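Local atomic coordinates of Adhesin/invasin TibA autotransporter (Escherichia coli, PDB entry 4Q1Q), a protein that mediates bacterial adhesion to and invasion of human intestinal epithelial cells, drives cell aggregation through contacts between its own molecules and enhances biofilm formation. Residues 62-67 and 73-78; 100-105 and 111-116; 232-237 and 243-248. All coordinates share one frame; numbering follows the deposited sequence.

Interaction 1 (62-67 and 73-78); sequences GVQHVS and TSSTIN. With 289 (D-glycero-alpha-D-manno-heptopyranose), chain B; 289 (D-glycero-alpha-D-manno-heptopyranose), chain G; 289 (D-glycero-alpha-D-manno-heptopyranose), chain I.
Gln64 and Ser75 meet inside the coil, the glutamine reaching across from strand 63-66 to the corner that precedes strand 76-77. From CB the glutamine runs nearly straight: CG lies opposite the backbone N (chi1 -179°) and the chain stays extended to CD, so the amide group is carried to the far wall among Thr56, Ile58 and Ala53. There Gln64 CD comes 3.1 Å from Ser75 OG. At the tip, Gln64 OE1 is modelled 2.4 Å from Ser75 OG, implausibly short, so the hydrogen bond from the hydroxyl is doubtful in detail; Gln64 NE2 lies 3.0 Å from the same OG. The amide has further partners up and down the stack: OE1 takes a bond from Gln83 NE2, and NE2 gives one to Gln45 OE1.

The outer surface carries sugar. Ser67 OG is joined to C1 of heptose G at 1.3 Å, and on another face Ser74 OG is joined to C1 of heptose B at the same distance. On the same side as Ser67, His65 ND1 is hydrogen-bonded at 2.7 Å to O2 of a further heptose (chain I), the hydroxyl lying at the ring edge near its plane, while Tyr46 stacks on the ring. A ladder of hydrogen-bonded glutamines inside and heptosylated serines outside mark this as a coil of the autotransporter passenger beta-helix.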
loop_
_atom_site.group_PDB
_atom_site.type_symbol
_atom_site.label_atom_id
_atom_site.label_comp_id
_atom_site.label_asym_id
_atom_site.label_seq_id
_atom_site.Cartn_x
_atom_site.Cartn_y
_atom_site.Cartn_z
ATOM N N GLY A 62 18.555 -0.623 -14.935
ATOM C CA GLY A 62 19.172 0.313 -13.987
ATOM C C GLY A 62 18.690 0.249 -12.542
ATOM O O GLY A 62 17.499 0.076 -12.290
ATOM N N VAL A 63 19.604 0.420 -11.592
ATOM C CA VAL A 63 19.301 0.475 -10.157
ATOM C C VAL A 63 19.802 1.729 -9.410
ATOM O O VAL A 63 20.978 2.089 -9.541
ATOM C CB VAL A 63 19.892 -0.761 -9.455
ATOM C CG1 VAL A 63 21.412 -0.745 -9.499
ATOM C CG2 VAL A 63 19.428 -0.843 -8.008
ATOM N N GLN A 64 18.921 2.375 -8.641
ATOM C CA GLN A 64 19.253 3.409 -7.641
ATOM C C GLN A 64 19.220 2.853 -6.218
ATOM O O GLN A 64 18.159 2.455 -5.738
ATOM C CB GLN A 64 18.274 4.595 -7.692
ATOM C CG GLN A 64 18.542 5.742 -6.717
ATOM C CD GLN A 64 17.508 6.857 -6.784
ATOM O OE1 GLN A 64 16.310 6.629 -6.604
ATOM N NE2 GLN A 64 17.956 8.080 -7.059
ATOM N N HIS A 65 20.367 2.809 -5.551
ATOM C CA HIS A 65 20.479 2.381 -4.168
ATOM C C HIS A 65 20.462 3.581 -3.234
ATOM O O HIS A 65 21.331 4.458 -3.344
ATOM C CB HIS A 65 21.789 1.628 -3.930
ATOM C CG HIS A 65 21.924 0.375 -4.734
ATOM N ND1 HIS A 65 21.816 -0.879 -4.168
ATOM C CD2 HIS A 65 22.150 0.180 -6.055
ATOM C CE1 HIS A 65 21.957 -1.794 -5.110
ATOM N NE2 HIS A 65 22.140 -1.178 -6.265
ATOM N N VAL A 66 19.489 3.610 -2.324
ATOM C CA VAL A 66 19.435 4.644 -1.290
ATOM C C VAL A 66 19.807 4.093 0.075
ATOM O O VAL A 66 19.007 3.431 0.737
ATOM C CB VAL A 66 18.048 5.286 -1.153
ATOM C CG1 VAL A 66 18.124 6.469 -0.204
ATOM C CG2 VAL A 66 17.508 5.678 -2.520
ATOM N N SER A 67 21.031 4.393 0.490
ATOM C CA SER A 67 21.578 3.837 1.715
ATOM C C SER A 67 21.342 4.782 2.867
ATOM O O SER A 67 20.687 5.805 2.700
ATOM C CB SER A 67 23.073 3.587 1.570
ATOM O OG SER A 67 23.310 2.612 0.572
ATOM N N THR A 73 14.835 12.305 -4.120
ATOM C CA THR A 73 13.603 13.023 -4.339
ATOM C C THR A 73 13.305 12.906 -5.821
ATOM O O THR A 73 14.196 13.004 -6.658
ATOM C CB THR A 73 13.770 14.479 -3.864
ATOM O OG1 THR A 73 15.129 14.669 -3.444
ATOM C CG2 THR A 73 12.899 14.785 -2.661
ATOM N N SER A 74 12.032 12.684 -6.117
ATOM C CA SER A 74 11.504 12.716 -7.472
ATOM C C SER A 74 12.160 11.731 -8.451
ATOM O O SER A 74 12.122 11.963 -9.664
ATOM C CB SER A 74 11.605 14.149 -8.012
ATOM O OG SER A 74 11.178 15.153 -7.096
ATOM N N SER A 75 12.740 10.644 -7.943
ATOM C CA SER A 75 13.183 9.541 -8.791
ATOM C C SER A 75 11.975 9.099 -9.593
ATOM O O SER A 75 10.858 9.113 -9.086
ATOM C CB SER A 75 13.680 8.338 -7.999
ATOM O OG SER A 75 14.988 8.466 -7.477
ATOM N N THR A 76 12.191 8.705 -10.843
ATOM C CA THR A 76 11.095 8.158 -11.636
ATOM C C THR A 76 11.518 6.802 -12.228
ATOM O O THR A 76 12.509 6.693 -12.954
ATOM C CB THR A 76 10.600 9.191 -12.682
ATOM O OG1 THR A 76 9.529 8.644 -13.460
ATOM C CG2 THR A 76 11.702 9.587 -13.644
ATOM N N ILE A 77 10.761 5.749 -11.925
ATOM C CA ILE A 77 11.202 4.383 -12.229
ATOM C C ILE A 77 10.423 3.826 -13.412
ATOM O O ILE A 77 9.190 3.858 -13.419
ATOM C CB ILE A 77 11.023 3.438 -11.022
ATOM C CG1 ILE A 77 11.351 4.188 -9.731
ATOM C CG2 ILE A 77 11.870 2.173 -11.160
ATOM C CD1 ILE A 77 11.078 3.380 -8.481
ATOM N N ASN A 78 11.137 3.324 -14.418
ATOM C CA ASN A 78 10.489 2.762 -15.607
ATOM C C ASN A 78 10.765 1.277 -15.829
ATOM O O ASN A 78 11.695 0.722 -15.235
ATOM C CB ASN A 78 10.902 3.558 -16.850
ATOM C CG ASN A 78 10.312 4.953 -16.855
ATOM O OD1 ASN A 78 9.094 5.119 -16.916
ATOM N ND2 ASN A 78 11.169 5.962 -16.782
HETATM O O7 289 B . 8.505 14.311 -11.777
HETATM C C7 289 B . 8.777 14.386 -10.374
HETATM C C6 289 B . 8.141 15.612 -9.727
HETATM O O6 289 B . 6.720 15.445 -9.727
HETATM C C5 289 B . 8.694 15.774 -8.316
HETATM O O5 289 B . 10.036 16.250 -8.430
HETATM C C1 289 B . 10.700 16.364 -7.170
HETATM C C2 289 B . 9.993 17.490 -6.430
HETATM O O2 289 B . 10.002 18.670 -7.243
HETATM C C3 289 B . 8.577 17.007 -6.142
HETATM O O3 289 B . 7.864 17.985 -5.375
HETATM C C4 289 B . 7.860 16.714 -7.453
HETATM O O4 289 B . 6.598 16.090 -7.201
HETATM O O7 289 G . 26.584 1.944 5.479
HETATM C C7 289 G . 25.549 1.959 4.481
HETATM C C6 289 G . 25.910 0.920 3.424
HETATM O O6 289 G . 25.928 -0.372 4.038
HETATM C C5 289 G . 24.930 0.908 2.258
HETATM O O5 289 G . 25.293 1.985 1.401
HETATM C C1 289 G . 24.442 2.042 0.259
HETATM C C2 289 G . 24.686 0.826 -0.625
HETATM O O2 289 G . 26.066 0.633 -0.947
HETATM C C3 289 G . 24.163 -0.355 0.182
HETATM O O3 289 G . 24.270 -1.545 -0.605
HETATM C C4 289 G . 24.956 -0.403 1.482
HETATM O O4 289 G . 24.377 -1.408 2.307
HETATM O O7 289 I . 21.403 -4.259 4.665
HETATM C C7 289 I . 20.556 -3.954 3.551
HETATM C C6 289 I . 21.412 -3.293 2.478
HETATM O O6 289 I . 22.474 -4.193 2.132
HETATM C C5 289 I . 20.511 -2.846 1.326
HETATM O O5 289 I . 20.965 -1.500 1.154
HETATM C C1 289 I . 20.277 -0.817 0.104
HETATM C C2 289 I . 20.561 -1.455 -1.249
HETATM O O2 289 I . 21.965 -1.417 -1.545
HETATM C C3 289 I . 19.992 -2.867 -1.185
HETATM O O3 289 I . 20.335 -3.505 -2.412
HETATM C C4 289 I . 20.538 -3.635 0.014
HETATM O O4 289 I . 19.700 -4.792 0.109
#

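Interaction 2 (100-105 and 111-116). With 289 (D-glycero-alpha-D-manno-heptopyranose), chain C.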
loop_
_atom_site.group_PDB
_atom_site.type_symbol
_atom_site.label_atom_id
_atom_site.label_comp_id
_atom_site.label_asym_id
_atom_site.label_seq_id
_atom_site.Cartn_x
_atom_site.Cartn_y
_atom_site.Cartn_z
ATOM N N GLY A 100 8.242 -0.797 -13.447
ATOM C CA GLY A 100 9.172 -0.271 -12.454
ATOM C C GLY A 100 8.876 -0.802 -11.063
ATOM O O GLY A 100 7.739 -1.111 -10.720
ATOM N N ARG A 101 9.916 -0.928 -10.249
ATOM C CA ARG A 101 9.707 -1.366 -8.881
ATOM C C ARG A 101 10.447 -0.479 -7.898
ATOM O O ARG A 101 11.658 -0.312 -8.007
ATOM C CB ARG A 101 10.220 -2.792 -8.691
ATOM C CG ARG A 101 9.841 -3.375 -7.337
ATOM C CD ARG A 101 10.384 -4.788 -7.160
ATOM N NE ARG A 101 9.575 -5.749 -7.906
ATOM C CZ ARG A 101 9.761 -7.065 -7.873
ATOM N NH1 ARG A 101 10.728 -7.581 -7.133
ATOM N NH2 ARG A 101 8.969 -7.868 -8.567
ATOM N N GLN A 102 9.714 0.050 -6.927
ATOM C CA GLN A 102 10.347 0.557 -5.718
ATOM C C GLN A 102 10.251 -0.493 -4.614
ATOM O O GLN A 102 9.153 -0.961 -4.332
ATOM C CB GLN A 102 9.655 1.836 -5.257
ATOM C CG GLN A 102 10.187 2.377 -3.939
ATOM C CD GLN A 102 9.392 3.567 -3.436
ATOM O OE1 GLN A 102 8.201 3.473 -3.119
ATOM N NE2 GLN A 102 10.054 4.713 -3.364
ATOM N N THR A 103 11.368 -0.810 -3.965
ATOM C CA THR A 103 11.373 -1.752 -2.860
ATOM C C THR A 103 11.930 -1.007 -1.666
ATOM O O THR A 103 13.002 -0.407 -1.764
ATOM C CB THR A 103 12.260 -2.980 -3.131
ATOM O OG1 THR A 103 11.751 -3.668 -4.280
ATOM C CG2 THR A 103 12.281 -3.917 -1.926
ATOM N N VAL A 104 11.197 -1.075 -0.557
ATOM C CA VAL A 104 11.629 -0.482 0.699
ATOM C C VAL A 104 11.928 -1.575 1.711
ATOM O O VAL A 104 11.033 -2.274 2.223
ATOM C CB VAL A 104 10.537 0.432 1.281
ATOM C CG1 VAL A 104 11.066 1.182 2.496
ATOM C CG2 VAL A 104 9.993 1.350 0.192
ATOM N N PHE A 105 13.219 -1.678 2.001
ATOM C CA PHE A 105 13.746 -2.755 2.810
ATOM C C PHE A 105 13.702 -2.346 4.272
ATOM O O PHE A 105 13.211 -1.282 4.649
ATOM C CB PHE A 105 15.189 -3.063 2.407
ATOM C CG PHE A 105 15.332 -3.709 1.064
ATOM C CD1 PHE A 105 15.262 -5.087 0.931
ATOM C CD2 PHE A 105 15.613 -2.947 -0.057
ATOM C CE1 PHE A 105 15.442 -5.696 -0.302
ATOM C CE2 PHE A 105 15.795 -3.543 -1.292
ATOM C CZ PHE A 105 15.703 -4.920 -1.417
HETATM N N MSE A 111 7.990 8.158 1.042
HETATM C CA MSE A 111 6.990 9.137 1.432
HETATM C C MSE A 111 6.486 9.628 0.113
HETATM O O MSE A 111 7.279 10.028 -0.730
HETATM C CB MSE A 111 7.669 10.155 2.345
HETATM C CG MSE A 111 6.915 11.472 2.521
HETATM SE SE MSE A 111 5.392 11.385 3.777
HETATM C CE MSE A 111 4.286 12.805 2.973
ATOM N N GLY A 112 5.176 9.555 -0.096
ATOM C CA GLY A 112 4.532 10.211 -1.230
ATOM C C GLY A 112 4.666 9.505 -2.569
ATOM O O GLY A 112 4.503 10.129 -3.617
ATOM N N THR A 113 4.935 8.203 -2.561
ATOM C CA THR A 113 5.231 7.493 -3.807
ATOM C C THR A 113 4.002 7.469 -4.695
ATOM O O THR A 113 2.907 7.234 -4.177
ATOM C CB THR A 113 5.659 6.041 -3.528
ATOM O OG1 THR A 113 6.755 6.083 -2.606
ATOM C CG2 THR A 113 6.033 5.314 -4.829
ATOM N N ILE A 114 4.179 7.761 -5.982
ATOM C CA ILE A 114 3.084 7.637 -6.945
ATOM C C ILE A 114 3.298 6.374 -7.776
ATOM O O ILE A 114 4.264 6.295 -8.533
ATOM C CB ILE A 114 2.972 8.828 -7.917
ATOM C CG1 ILE A 114 2.393 10.068 -7.230
ATOM C CG2 ILE A 114 2.034 8.521 -9.073
ATOM C CD1 ILE A 114 3.372 10.823 -6.360
ATOM N N ILE A 115 2.405 5.396 -7.660
ATOM C CA ILE A 115 2.557 4.149 -8.429
ATOM C C ILE A 115 1.618 4.161 -9.627
ATOM O O ILE A 115 0.404 4.208 -9.463
ATOM C CB ILE A 115 2.310 2.877 -7.588
ATOM C CG1 ILE A 115 2.972 3.029 -6.220
ATOM C CG2 ILE A 115 2.840 1.638 -8.310
ATOM C CD1 ILE A 115 2.490 2.017 -5.208
ATOM N N ASN A 116 2.187 4.139 -10.827
ATOM C CA ASN A 116 1.379 4.196 -12.049
ATOM C C ASN A 116 1.125 2.829 -12.675
ATOM O O ASN A 116 1.628 1.812 -12.204
ATOM C CB ASN A 116 2.027 5.128 -13.080
ATOM C CG ASN A 116 1.964 6.578 -12.649
ATOM O OD1 ASN A 116 0.920 7.054 -12.197
ATOM N ND2 ASN A 116 3.092 7.272 -12.738
HETATM O O7 289 C . 15.795 10.091 6.691
HETATM C C7 289 C . 15.130 8.882 7.074
HETATM C C6 289 C . 13.636 9.157 7.510
HETATM O O6 289 C . 13.725 10.049 8.654
HETATM C C5 289 C . 12.950 9.900 6.372
HETATM O O5 289 C . 12.785 8.915 5.297
HETATM C C1 289 C . 12.316 9.645 4.041
HETATM C C2 289 C . 11.245 10.706 4.200
HETATM O O2 289 C . 10.102 10.288 3.293
HETATM C C3 289 C . 10.783 10.239 5.558
HETATM O O3 289 C . 10.051 8.863 5.716
HETATM C C4 289 C . 11.529 10.279 6.800
HETATM O O4 289 C . 11.533 11.617 7.312
#
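Two first torsions aim Gln102 and Thr113 at each other. The glutamine points its CG away from its own N (chi1 176°) and continues extended to the amide carbon. The threonine turns OG1 away from its carbonyl carbon (chi1 -55°), setting both its hydroxyl and its methyl before the amide oxygen. The two side chains approach from opposite directions across the interior of the coil, spanning CA atoms 8.8 Å apart, a gap too wide for any direct backbone pairing.

The touching is done by one oxygen. Gln102 OE1 lies 3.0 Å from Thr113 OG1, a distance suited to a hydrogen bond donated by the hydroxyl, but that single proton has another acceptor within reach and the bond is not settled. Gln102 OE1 also sits 3.3 Å from Thr113 CG2, so the oxygen rests against both branches of the threonine. Gln102 NE2 stands farther off, 3.7 Å from Thr113 OG1. This nitrogen instead donates to Gln83 OE1 in the preceding coil; OE1 in turn receives a hydrogen bond from Gln121 NE2 in the following coil. Val96 and Gln121 pack against Thr113.

On the other side of strand 101-104, Thr103 CG2 lies 3.5 Å above the plane of the Phe105 ring, offset toward its rim, and His84 meets that ring edge-to-face.

Both touching residues are buried, yet both ends of the amide are satisfied. The bonds to Gln83 and from Gln121 are consistent with the modelled orientation of the amide and would oppose its rotation about the last torsion. The glutamine is therefore held mainly by the coils before and after it, with the threonine hydroxyl as an additional, less certain partner.

Interaction 3 (232-237 and 243-248); sequences GRQHVY and TETTIT. With 289 (D-glycero-alpha-D-manno-heptopyranose), chain T.
Within the passenger-domain beta-helix, Gln234 of strand 233-236 spans the interior of a late coil to reach Thr245, just after the chain turns its corner at Glu244. Thr245 OG1 donates to Gln234 OE1 at 2.8 Å. The C=O...donor angle of 121°, with the hydroxyl in the carbonyl plane, places the donor on a lone pair of the amide oxygen. Thr245 CG2 crowds the same oxygen, 3.1 Å from Gln234 OE1, so hydroxyl and methyl together hem it in. The other end of the amide, NE2, gives its hydrogen bond to Gln215 OE1 in the preceding coil. In the following coil the side chain meets Leu253, which has no side-chain amide to continue the ladder.

Outside, His235 and Tyr237 pack against each other. Tyr237 OH stands 3.5 Å above the centre of the His235 ring, and His235 CD2 lies 3.4 Å above the tyrosine plane toward its rim. The opposite tyrosine face receives heptose T, whose O3 approaches Tyr237 CE2 to 3.4 Å; the contact is one of packing against the ring. His235 NE2 is hydrogen-bonded to Glu256 OE1, which restrains the ring's rotation. A polar bridge across the buried interior, backed by an outer aromatic face on which a heptose packs, is the cross-section of a parallel beta-helix, here at the point where the glutamine ladder gives way to leucine.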
loop_
_atom_site.group_PDB
_atom_site.type_symbol
_atom_site.label_atom_id
_atom_site.label_comp_id
_atom_site.label_asym_id
_atom_site.label_seq_id
_atom_site.Cartn_x
_atom_site.Cartn_y
_atom_site.Cartn_z
ATOM N N GLY A 232 -23.514 1.626 3.088
ATOM C CA GLY A 232 -22.383 0.722 3.277
ATOM C C GLY A 232 -22.854 -0.700 3.533
ATOM O O GLY A 232 -23.957 -0.916 4.024
ATOM N N ARG A 233 -21.980 -1.664 3.270
ATOM C CA ARG A 233 -22.280 -3.054 3.581
ATOM C C ARG A 233 -21.037 -3.767 4.061
ATOM O O ARG A 233 -20.029 -3.750 3.373
ATOM C CB ARG A 233 -22.809 -3.795 2.345
ATOM C CG ARG A 233 -23.339 -5.182 2.694
ATOM C CD ARG A 233 -24.163 -5.838 1.597
ATOM N NE ARG A 233 -23.318 -6.052 0.427
ATOM C CZ ARG A 233 -23.550 -5.559 -0.786
ATOM N NH1 ARG A 233 -24.641 -4.845 -1.038
ATOM N NH2 ARG A 233 -22.683 -5.811 -1.759
ATOM N N GLN A 234 -21.133 -4.420 5.212
ATOM C CA GLN A 234 -20.197 -5.457 5.598
ATOM C C GLN A 234 -20.801 -6.795 5.175
ATOM O O GLN A 234 -21.905 -7.116 5.617
ATOM C CB GLN A 234 -20.069 -5.453 7.112
ATOM C CG GLN A 234 -19.055 -6.407 7.692
ATOM C CD GLN A 234 -18.851 -6.134 9.176
ATOM O OE1 GLN A 234 -19.797 -6.153 9.950
ATOM N NE2 GLN A 234 -17.627 -5.820 9.563
ATOM N N HIS A 235 -20.100 -7.551 4.334
ATOM C CA HIS A 235 -20.577 -8.852 3.851
ATOM C C HIS A 235 -19.743 -9.985 4.451
ATOM O O HIS A 235 -18.547 -10.072 4.188
ATOM C CB HIS A 235 -20.537 -8.898 2.317
ATOM C CG HIS A 235 -21.549 -9.823 1.708
ATOM N ND1 HIS A 235 -22.442 -9.409 0.744
ATOM C CD2 HIS A 235 -21.871 -11.109 1.993
ATOM C CE1 HIS A 235 -23.245 -10.411 0.430
ATOM N NE2 HIS A 235 -22.927 -11.452 1.180
ATOM N N VAL A 236 -20.362 -10.844 5.257
ATOM C CA VAL A 236 -19.644 -11.920 5.932
ATOM C C VAL A 236 -19.968 -13.280 5.304
ATOM O O VAL A 236 -21.137 -13.657 5.238
ATOM C CB VAL A 236 -20.000 -11.983 7.420
ATOM C CG1 VAL A 236 -19.004 -12.899 8.125
ATOM C CG2 VAL A 236 -19.998 -10.589 8.043
ATOM N N TYR A 237 -18.941 -14.016 4.883
ATOM C CA TYR A 237 -19.136 -15.277 4.177
ATOM C C TYR A 237 -18.824 -16.399 5.156
ATOM O O TYR A 237 -18.531 -16.147 6.331
ATOM C CB TYR A 237 -18.285 -15.386 2.914
ATOM C CG TYR A 237 -18.693 -14.361 1.901
ATOM C CD1 TYR A 237 -18.164 -13.085 1.952
ATOM C CD2 TYR A 237 -19.579 -14.675 0.881
ATOM C CE1 TYR A 237 -18.521 -12.127 1.022
ATOM C CE2 TYR A 237 -19.940 -13.733 -0.061
ATOM C CZ TYR A 237 -19.404 -12.466 0.020
ATOM O OH TYR A 237 -19.771 -11.504 -0.887
ATOM N N THR A 243 -16.936 -8.601 14.735
ATOM C CA THR A 243 -17.355 -8.204 16.071
ATOM C C THR A 243 -17.364 -6.681 16.217
ATOM O O THR A 243 -16.633 -5.943 15.549
ATOM C CB THR A 243 -16.531 -8.906 17.164
ATOM O OG1 THR A 243 -17.200 -8.692 18.413
ATOM C CG2 THR A 243 -15.126 -8.364 17.211
ATOM N N GLU A 244 -18.301 -6.208 17.028
ATOM C CA GLU A 244 -18.409 -4.782 17.312
ATOM C C GLU A 244 -18.603 -4.084 15.978
ATOM O O GLU A 244 -17.787 -3.271 15.558
ATOM C CB GLU A 244 -17.176 -4.222 18.032
ATOM C CG GLU A 244 -16.870 -4.848 19.383
ATOM C CD GLU A 244 -15.556 -4.336 19.969
ATOM O OE1 GLU A 244 -14.847 -5.127 20.632
ATOM O OE2 GLU A 244 -15.218 -3.152 19.733
ATOM N N THR A 245 -19.687 -4.440 15.302
ATOM C CA THR A 245 -20.117 -3.722 14.120
ATOM C C THR A 245 -21.283 -2.846 14.563
ATOM O O THR A 245 -22.237 -3.295 15.201
ATOM C CB THR A 245 -20.577 -4.689 13.019
ATOM O OG1 THR A 245 -19.482 -5.529 12.653
ATOM C CG2 THR A 245 -21.022 -3.945 11.787
ATOM N N THR A 246 -21.253 -1.599 14.120
ATOM C CA THR A 246 -22.424 -0.754 14.269
ATOM C C THR A 246 -22.988 -0.495 12.869
ATOM O O THR A 246 -22.265 -0.177 11.921
ATOM C CB THR A 246 -22.094 0.531 15.068
ATOM O OG1 THR A 246 -23.312 1.109 15.553
ATOM C CG2 THR A 246 -21.396 1.546 14.201
ATOM N N ILE A 247 -24.296 -0.696 12.748
ATOM C CA ILE A 247 -24.978 -0.492 11.477
ATOM C C ILE A 247 -25.911 0.696 11.666
ATOM O O ILE A 247 -26.911 0.616 12.385
ATOM C CB ILE A 247 -25.810 -1.704 10.993
ATOM C CG1 ILE A 247 -24.994 -2.993 11.108
ATOM C CG2 ILE A 247 -26.280 -1.509 9.556
ATOM C CD1 ILE A 247 -25.270 -3.790 12.360
ATOM N N THR A 248 -25.552 1.760 10.960
ATOM C CA THR A 248 -26.268 3.011 11.005
ATOM C C THR A 248 -27.428 2.907 10.033
ATOM O O THR A 248 -27.414 2.158 9.054
ATOM C CB THR A 248 -25.381 4.206 10.609
ATOM O OG1 THR A 248 -25.109 4.171 9.199
ATOM C CG2 THR A 248 -24.081 4.215 11.425
HETATM O O7 289 T . -11.996 -18.766 -0.017
HETATM C C7 289 T . -12.269 -17.469 0.522
HETATM C C6 289 T . -12.669 -16.565 -0.634
HETATM O O6 289 T . -12.921 -17.349 -1.802
HETATM C C5 289 T . -13.908 -15.741 -0.320
HETATM O O5 289 T . -13.327 -14.455 -0.113
HETATM C C1 289 T . -14.200 -13.571 0.557
HETATM C C2 289 T . -15.346 -13.311 -0.404
HETATM O O2 289 T . -14.823 -12.578 -1.515
HETATM C C3 289 T . -16.012 -14.621 -0.817
HETATM O O3 289 T . -17.052 -14.365 -1.774
HETATM C C4 289 T . -14.987 -15.584 -1.383
HETATM O O4 289 T . -15.703 -16.783 -1.695
#

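Overall arrangement
The three contacts repeat one theme along the beta-helix: a glutamine of one face reaches a hydroxyl residue eleven positions later, just past the second turn of the coil. Interactions 1 and 2 have centres 9 Å apart and touch, Ile77 CD1 packing 3.8 Å from Gln102 CB. Gln83, in the coil between them, hydrogen-bonds to both Gln64 and Gln102, linking their amides in one ladder. Interaction 3 lies about 42 and 33 Å from interactions 1 and 2, centre to centre, and touches neither, the nearest atoms being about 34 and 25 Å away. The segments of interaction 1 carry covalently attached heptoses on Ser67 and Ser74, outside the buried contact, whereas in interaction 3 a heptose packs on Tyr237.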